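Local coordinates for protein phosphonopyruvate hydrolase (PDB 2HJP) that hydrolyses phosphonopyruvate to pyruvate and phosphate, cleaving its carbon-phosphorus bond with the help of a divalent metal ion, at residues Leu11-His23 against Val229-Ala242. Sequence-based numbering, arbitrary orientation.
With NA (sodium ion), chain D.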
ATOM      1  N   LEU A  11      -2.621 -21.701 -25.396  1.00 29.54           N
ATOM      2  CA  LEU A  11      -3.788 -22.579 -25.151  1.00 31.89           C
ATOM      3  C   LEU A  11      -4.474 -23.116 -26.433  1.00 32.81           C
ATOM      4  O   LEU A  11      -4.890 -24.292 -26.502  1.00 33.69           O
ATOM      5  CB  LEU A  11      -4.860 -21.860 -24.373  1.00 30.34           C
ATOM      6  CG  LEU A  11      -4.654 -21.642 -22.917  1.00 30.16           C
ATOM      7  CD1 LEU A  11      -5.753 -20.732 -22.429  1.00 30.89           C
ATOM      8  CD2 LEU A  11      -4.608 -22.988 -22.215  1.00 27.05           C
ATOM      9  N   ASP A  12      -4.616 -22.267 -27.445  1.00 32.59           N
ATOM     10  CA  ASP A  12      -5.281 -22.712 -28.676  1.00 32.09           C
ATOM     11  C   ASP A  12      -4.317 -23.545 -29.497  1.00 31.67           C
ATOM     12  O   ASP A  12      -4.724 -24.341 -30.316  1.00 32.50           O
ATOM     13  CB  ASP A  12      -5.727 -21.519 -29.559  1.00 33.71           C
ATOM     14  CG  ASP A  12      -6.622 -20.509 -28.839  1.00 33.44           C
ATOM     15  OD1 ASP A  12      -7.335 -20.858 -27.881  1.00 35.07           O
ATOM     16  OD2 ASP A  12      -6.609 -19.328 -29.260  1.00 37.32           O
ATOM     17  N   SER A  13      -3.020 -23.358 -29.287  1.00 32.49           N
ATOM     18  CA  SER A  13      -2.046 -24.083 -30.080  1.00 32.74           C
ATOM     19  C   SER A  13      -1.907 -25.546 -29.769  1.00 33.28           C
ATOM     20  O   SER A  13      -1.383 -26.283 -30.573  1.00 34.91           O
ATOM     21  CB  SER A  13      -0.659 -23.495 -29.927  1.00 33.70           C
ATOM     22  OG  SER A  13      -0.097 -23.979 -28.709  1.00 34.98           O
ATOM     23  N   GLY A  14      -2.331 -26.009 -28.609  1.00 32.04           N
ATOM     24  CA  GLY A  14      -2.088 -27.418 -28.366  1.00 31.66           C
ATOM     25  C   GLY A  14      -0.734 -27.724 -27.692  1.00 29.32           C
ATOM     26  O   GLY A  14      -0.526 -28.835 -27.204  1.00 28.64           O
ATOM     27  N   ARG A  15       0.201 -26.777 -27.691  1.00 28.76           N
ATOM     28  CA  ARG A  15       1.495 -26.967 -27.004  1.00 29.33           C
ATOM     29  C   ARG A  15       1.197 -26.998 -25.497  1.00 27.25           C
ATOM     30  O   ARG A  15       0.216 -26.439 -25.050  1.00 26.72           O
ATOM     31  CB  ARG A  15       2.436 -25.766 -27.234  1.00 33.58           C
ATOM     32  CG  ARG A  15       2.918 -25.504 -28.670  1.00 38.24           C
ATOM     33  CD  ARG A  15       3.753 -24.211 -28.693  1.00 44.69           C
ATOM     34  NE  ARG A  15       2.889 -23.045 -28.425  1.00 49.39           N
ATOM     35  CZ  ARG A  15       3.262 -21.871 -27.889  1.00 51.40           C
ATOM     36  NH1 ARG A  15       2.337 -20.930 -27.718  1.00 52.10           N
ATOM     37  NH2 ARG A  15       4.531 -21.614 -27.525  1.00 52.92           N
ATOM     38  N   LEU A  16       2.026 -27.657 -24.717  1.00 25.12           N
ATOM     39  CA  LEU A  16       1.855 -27.683 -23.259  1.00 24.07           C
ATOM     40  C   LEU A  16       2.591 -26.446 -22.713  1.00 21.89           C
ATOM     41  O   LEU A  16       3.818 -26.286 -22.941  1.00 22.40           O
ATOM     42  CB  LEU A  16       2.505 -28.935 -22.682  1.00 25.20           C
ATOM     43  CG  LEU A  16       2.558 -29.115 -21.174  1.00 25.84           C
ATOM     44  CD1 LEU A  16       1.174 -28.902 -20.580  1.00 25.77           C
ATOM     45  CD2 LEU A  16       3.093 -30.569 -20.892  1.00 25.03           C
ATOM     46  N   PHE A  17       1.878 -25.616 -21.955  1.00 19.36           N
ATOM     47  CA  PHE A  17       2.410 -24.354 -21.392  1.00 17.63           C
ATOM     48  C   PHE A  17       2.844 -24.577 -19.927  1.00 17.52           C
ATOM     49  O   PHE A  17       2.068 -25.163 -19.113  1.00 19.17           O
ATOM     50  CB  PHE A  17       1.288 -23.322 -21.433  1.00 18.64           C
ATOM     51  CG  PHE A  17       1.667 -21.951 -20.998  1.00 17.25           C
ATOM     52  CD1 PHE A  17       2.275 -21.081 -21.881  1.00 17.63           C
ATOM     53  CD2 PHE A  17       1.375 -21.524 -19.707  1.00 19.57           C
ATOM     54  CE1 PHE A  17       2.611 -19.771 -21.508  1.00 18.56           C
ATOM     55  CE2 PHE A  17       1.682 -20.232 -19.286  1.00 19.07           C
ATOM     56  CZ  PHE A  17       2.314 -19.325 -20.203  1.00 19.70           C
ATOM     57  N   THR A  18       4.057 -24.153 -19.589  1.00 16.30           N
ATOM     58  CA  THR A  18       4.535 -24.314 -18.214  1.00 15.70           C
ATOM     59  C   THR A  18       4.563 -22.973 -17.484  1.00 16.04           C
ATOM     60  O   THR A  18       4.934 -21.928 -18.061  1.00 14.45           O
ATOM     61  CB  THR A  18       5.955 -24.910 -18.168  1.00 12.95           C
ATOM     62  OG1 THR A  18       6.851 -24.010 -18.798  1.00 19.21           O
ATOM     63  CG2 THR A  18       6.011 -26.239 -18.953  1.00 17.18           C
ATOM     64  N   ALA A  19       4.129 -23.004 -16.241  1.00 15.80           N
ATOM     65  CA  ALA A  19       4.142 -21.761 -15.458  1.00 17.56           C
ATOM     66  C   ALA A  19       4.785 -22.135 -14.094  1.00 16.60           C
ATOM     67  O   ALA A  19       4.424 -23.134 -13.483  1.00 18.53           O
ATOM     68  CB  ALA A  19       2.711 -21.236 -15.210  1.00 16.76           C
ATOM     69  N   MET A  20       5.697 -21.302 -13.643  1.00 16.81           N
ATOM     70  CA  MET A  20       6.425 -21.493 -12.348  1.00 15.99           C
ATOM     71  C   MET A  20       6.042 -20.446 -11.293  1.00 16.77           C
ATOM     72  O   MET A  20       5.919 -19.209 -11.556  1.00 16.90           O
ATOM     73  CB  MET A  20       7.944 -21.388 -12.602  1.00 14.36           C
ATOM     74  CG  MET A  20       8.831 -21.385 -11.315  1.00 16.67           C
ATOM     75  SD  MET A  20       8.522 -22.845 -10.297  1.00 16.89           S
ATOM     76  CE  MET A  20       9.382 -24.140 -11.283  1.00 16.52           C
ATOM     77  N   ALA A  21       5.879 -20.952 -10.083  1.00 16.39           N
ATOM     78  CA  ALA A  21       5.575 -20.094  -8.964  1.00 13.76           C
ATOM     79  C   ALA A  21       6.665 -19.017  -8.745  1.00 14.50           C
ATOM     80  O   ALA A  21       7.865 -19.248  -8.989  1.00 15.27           O
ATOM     81  CB  ALA A  21       5.493 -20.964  -7.687  1.00 12.12           C
ATOM     82  N   ALA A  22       6.248 -17.857  -8.244  1.00 14.55           N
ATOM     83  CA  ALA A  22       7.169 -16.810  -7.892  1.00 14.02           C
ATOM     84  C   ALA A  22       6.574 -16.047  -6.718  1.00 14.59           C
ATOM     85  O   ALA A  22       5.373 -15.771  -6.723  1.00 14.13           O
ATOM     86  CB  ALA A  22       7.434 -15.828  -9.059  1.00 12.97           C
ATOM     87  N   HIS A  23       7.400 -15.726  -5.714  1.00 15.36           N
ATOM     88  CA  HIS A  23       6.910 -14.945  -4.545  1.00 15.94           C
ATOM     89  C   HIS A  23       7.399 -13.465  -4.617  1.00 16.57           C
ATOM     90  O   HIS A  23       7.092 -12.633  -3.732  1.00 18.15           O
ATOM     91  CB  HIS A  23       7.313 -15.625  -3.209  1.00 13.81           C
ATOM     92  CG  HIS A  23       8.742 -16.076  -3.147  1.00 14.85           C
ATOM     93  ND1 HIS A  23       9.176 -17.288  -3.674  1.00 16.62           N
ATOM     94  CD2 HIS A  23       9.825 -15.508  -2.572  1.00 14.53           C
ATOM     95  CE1 HIS A  23      10.469 -17.433  -3.419  1.00 15.39           C
ATOM     96  NE2 HIS A  23      10.884 -16.363  -2.760  1.00 16.61           N
ATOM     97  N   VAL A 229      -4.750 -31.670 -21.423  1.00 19.53           N
ATOM     98  CA  VAL A 229      -4.102 -30.715 -20.492  1.00 17.94           C
ATOM     99  C   VAL A 229      -3.334 -29.675 -21.295  1.00 18.01           C
ATOM    100  O   VAL A 229      -2.524 -30.051 -22.117  1.00 16.93           O
ATOM    101  CB  VAL A 229      -3.070 -31.483 -19.609  1.00 17.87           C
ATOM    102  CG1 VAL A 229      -2.301 -30.552 -18.671  1.00 17.54           C
ATOM    103  CG2 VAL A 229      -3.780 -32.531 -18.821  1.00 19.40           C
ATOM    104  N   GLY A 230      -3.589 -28.384 -21.070  1.00 16.18           N
ATOM    105  CA  GLY A 230      -2.818 -27.377 -21.784  1.00 18.56           C
ATOM    106  C   GLY A 230      -1.792 -26.607 -20.918  1.00 17.36           C
ATOM    107  O   GLY A 230      -0.919 -25.904 -21.433  1.00 16.67           O
ATOM    108  N   ILE A 231      -1.879 -26.779 -19.607  1.00 18.12           N
ATOM    109  CA  ILE A 231      -1.011 -26.045 -18.716  1.00 15.50           C
ATOM    110  C   ILE A 231      -0.551 -26.857 -17.522  1.00 15.51           C
ATOM    111  O   ILE A 231      -1.345 -27.530 -16.929  1.00 16.98           O
ATOM    112  CB  ILE A 231      -1.770 -24.785 -18.153  1.00 16.95           C
ATOM    113  CG1 ILE A 231      -2.070 -23.809 -19.268  1.00 16.58           C
ATOM    114  CG2 ILE A 231      -0.933 -24.051 -17.119  1.00 13.98           C
ATOM    115  CD1 ILE A 231      -3.182 -22.801 -18.964  1.00 21.86           C
ATOM    116  N   VAL A 232       0.735 -26.834 -17.191  1.00 16.10           N
ATOM    117  CA  VAL A 232       1.138 -27.465 -15.964  1.00 15.87           C
ATOM    118  C   VAL A 232       1.701 -26.341 -15.084  1.00 17.36           C
ATOM    119  O   VAL A 232       2.450 -25.459 -15.560  1.00 15.14           O
ATOM    120  CB  VAL A 232       2.185 -28.522 -16.168  1.00 16.99           C
ATOM    121  CG1 VAL A 232       3.265 -27.988 -16.979  1.00 15.42           C
ATOM    122  CG2 VAL A 232       2.687 -29.016 -14.768  1.00 17.49           C
ATOM    123  N   ILE A 233       1.325 -26.325 -13.809  1.00 16.73           N
ATOM    124  CA  ILE A 233       1.840 -25.253 -12.916  1.00 15.69           C
ATOM    125  C   ILE A 233       2.732 -25.872 -11.814  1.00 16.87           C
ATOM    126  O   ILE A 233       2.315 -26.849 -11.172  1.00 16.54           O
ATOM    127  CB  ILE A 233       0.650 -24.519 -12.200  1.00 15.96           C
ATOM    128  CG1 ILE A 233      -0.089 -23.614 -13.231  1.00 21.00           C
ATOM    129  CG2 ILE A 233       1.154 -23.648 -10.974  1.00 14.09           C
ATOM    130  CD1 ILE A 233       0.388 -22.179 -13.402  1.00 32.49           C
ATOM    131  N   TYR A 234       3.933 -25.305 -11.619  1.00 15.21           N
ATOM    132  CA  TYR A 234       4.833 -25.725 -10.518  1.00 14.86           C
ATOM    133  C   TYR A 234       4.427 -24.798  -9.395  1.00 15.32           C
ATOM    134  O   TYR A 234       4.762 -23.600  -9.349  1.00 16.66           O
ATOM    135  CB  TYR A 234       6.248 -25.618 -11.009  1.00 15.04           C
ATOM    136  CG  TYR A 234       6.448 -26.679 -12.092  1.00 15.11           C
ATOM    137  CD1 TYR A 234       6.339 -28.024 -11.785  1.00 18.14           C
ATOM    138  CD2 TYR A 234       6.707 -26.315 -13.416  1.00 16.96           C
ATOM    139  CE1 TYR A 234       6.488 -29.013 -12.788  1.00 19.04           C
ATOM    140  CE2 TYR A 234       6.864 -27.285 -14.445  1.00 18.29           C
ATOM    141  CZ  TYR A 234       6.744 -28.635 -14.097  1.00 20.17           C
ATOM    142  OH  TYR A 234       6.867 -29.582 -15.072  1.00 20.37           O
ATOM    143  N   GLY A 235       3.674 -25.375  -8.489  1.00 13.63           N
ATOM    144  CA  GLY A 235       3.033 -24.570  -7.472  1.00 15.85           C
ATOM    145  C   GLY A 235       3.769 -23.849  -6.402  1.00 17.40           C
ATOM    146  O   GLY A 235       3.337 -22.733  -6.034  1.00 16.86           O
ATOM    147  N   ASN A 236       4.877 -24.432  -5.906  1.00 16.48           N
ATOM    148  CA  ASN A 236       5.568 -23.776  -4.779  1.00 16.60           C
ATOM    149  C   ASN A 236       7.058 -24.117  -4.647  1.00 17.56           C
ATOM    150  O   ASN A 236       7.629 -24.029  -3.566  1.00 17.79           O
ATOM    151  CB  ASN A 236       4.822 -24.173  -3.452  1.00 15.38           C
ATOM    152  CG  ASN A 236       4.712 -25.726  -3.248  1.00 15.48           C
ATOM    153  OD1 ASN A 236       5.502 -26.477  -3.792  1.00 19.46           O
ATOM    154  ND2 ASN A 236       3.700 -26.176  -2.452  1.00 17.49           N
ATOM    155  N   HIS A 237       7.697 -24.423  -5.764  1.00 16.85           N
ATOM    156  CA  HIS A 237       9.063 -24.859  -5.771  1.00 16.65           C
ATOM    157  C   HIS A 237      10.068 -23.707  -5.584  1.00 16.34           C
ATOM    158  O   HIS A 237      11.202 -23.933  -5.103  1.00 17.11           O
ATOM    159  CB  HIS A 237       9.324 -25.642  -7.062  1.00 15.86           C
ATOM    160  CG  HIS A 237       8.391 -26.799  -7.247  1.00 19.05           C
ATOM    161  ND1 HIS A 237       7.104 -26.641  -7.730  1.00 19.73           N
ATOM    162  CD2 HIS A 237       8.481 -28.084  -6.806  1.00 16.07           C
ATOM    163  CE1 HIS A 237       6.434 -27.780  -7.559  1.00 20.40           C
ATOM    164  NE2 HIS A 237       7.251 -28.671  -7.003  1.00 19.70           N
ATOM    165  N   ALA A 238       9.662 -22.492  -5.906  1.00 14.73           N
ATOM    166  CA  ALA A 238      10.605 -21.374  -5.685  1.00 16.03           C
ATOM    167  C   ALA A 238      10.701 -21.096  -4.167  1.00 16.23           C
ATOM    168  O   ALA A 238      11.811 -20.978  -3.612  1.00 16.45           O
ATOM    169  CB  ALA A 238      10.112 -20.105  -6.364  1.00 14.90           C
ATOM    170  N   ILE A 239       9.569 -21.031  -3.476  1.00 15.92           N
ATOM    171  CA  ILE A 239       9.726 -20.684  -2.039  1.00 19.08           C
ATOM    172  C   ILE A 239      10.464 -21.850  -1.295  1.00 18.48           C
ATOM    173  O   ILE A 239      11.251 -21.649  -0.339  1.00 18.07           O
ATOM    174  CB  ILE A 239       8.312 -20.338  -1.363  1.00 17.02           C
ATOM    175  CG1 ILE A 239       8.530 -19.687   0.005  1.00 15.22           C
ATOM    176  CG2 ILE A 239       7.464 -21.567  -1.234  1.00 13.70           C
ATOM    177  CD1 ILE A 239       9.064 -18.260  -0.047  1.00 16.14           C
ATOM    178  N   ARG A 240      10.234 -23.061  -1.777  1.00 17.66           N
ATOM    179  CA  ARG A 240      10.828 -24.222  -1.148  1.00 19.20           C
ATOM    180  C   ARG A 240      12.305 -24.194  -1.391  1.00 17.54           C
ATOM    181  O   ARG A 240      13.068 -24.351  -0.435  1.00 16.30           O
ATOM    182  CB  ARG A 240      10.166 -25.543  -1.617  1.00 17.32           C
ATOM    183  CG  ARG A 240       8.863 -25.797  -0.874  1.00 19.52           C
ATOM    184  CD  ARG A 240       7.930 -26.761  -1.717  1.00 17.56           C
ATOM    185  NE  ARG A 240       8.400 -28.162  -1.605  1.00 17.65           N
ATOM    186  CZ  ARG A 240       8.051 -29.110  -2.456  1.00 21.52           C
ATOM    187  NH1 ARG A 240       7.197 -28.806  -3.492  1.00 15.16           N
ATOM    188  NH2 ARG A 240       8.617 -30.297  -2.314  1.00 19.69           N
ATOM    189  N   ALA A 241      12.716 -23.931  -2.630  1.00 17.52           N
ATOM    190  CA  ALA A 241      14.136 -23.849  -2.914  1.00 18.96           C
ATOM    191  C   ALA A 241      14.816 -22.722  -2.071  1.00 18.69           C
ATOM    192  O   ALA A 241      15.959 -22.875  -1.569  1.00 15.33           O
ATOM    193  CB  ALA A 241      14.388 -23.581  -4.448  1.00 17.26           C
ATOM    194  N   ALA A 242      14.135 -21.577  -1.981  1.00 17.54           N
ATOM    195  CA  ALA A 242      14.654 -20.451  -1.272  1.00 18.07           C
ATOM    196  C   ALA A 242      14.871 -20.820   0.178  1.00 17.51           C
ATOM    197  O   ALA A 242      15.945 -20.565   0.729  1.00 18.24           O
ATOM    198  CB  ALA A 242      13.705 -19.228  -1.353  1.00 16.38           C
TER
HETATM  199 NA    NA D 617       7.394 -11.985  -1.114  1.00 24.55          NA
HETATM  200  O   HOH W   1      -1.898 -25.191 -23.667  1.00 39.29           O
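Met20 and Tyr234 meet at about a right angle: the methyl CE of Met20 lies 3.5 Å from CB of Tyr234. Bends at the second and third torsions bring the sulfur and methyl of Met20 back to the neighbouring strand, after a first torsion (chi1 173°) that sets CG opposite the backbone N. On the same face of the sheet, Thr18 CG2 runs alongside Val232 CG1, and helix 220-224 packs against both residues. The opposite face carries Phe17 beside Ile231, whose CD1 reaches Leu11 CD2 at 3.6 Å. Beyond the strand ends, Ile239 CD1 sits over the centre of the His23 imidazole, 3.6 Å from its centroid and 2° off the ring normal, a CH-pi contact. His23 ND1 is hydrogen-bonded to Glu45, which also takes the backbone N of Ile239, so one carboxylate links ring and helix. Replacing His23 by alanine is likely to strip Ile239 CD1 of its aromatic cover and leave Glu45 OE1 without the ring nitrogen it meets here. Five backbone hydrogen bonds join the strands, from Phe17 N to Gly230 O (2.9 Å) through to Ala21 N to Tyr234 O (3.0 Å), the latter more bent. At the polar edge, His23 O binds sodium at 2.7 Å together with Ser49. Strand axes 4.8 Å apart and only 17° from parallel show strand 17-21 pairing with strand 229-234, the first-to-last junction that closes the eight-stranded TIM barrel of the PEP mutase/isocitrate lyase superfamily, where Gly235 touches bound phosphonopyruvate.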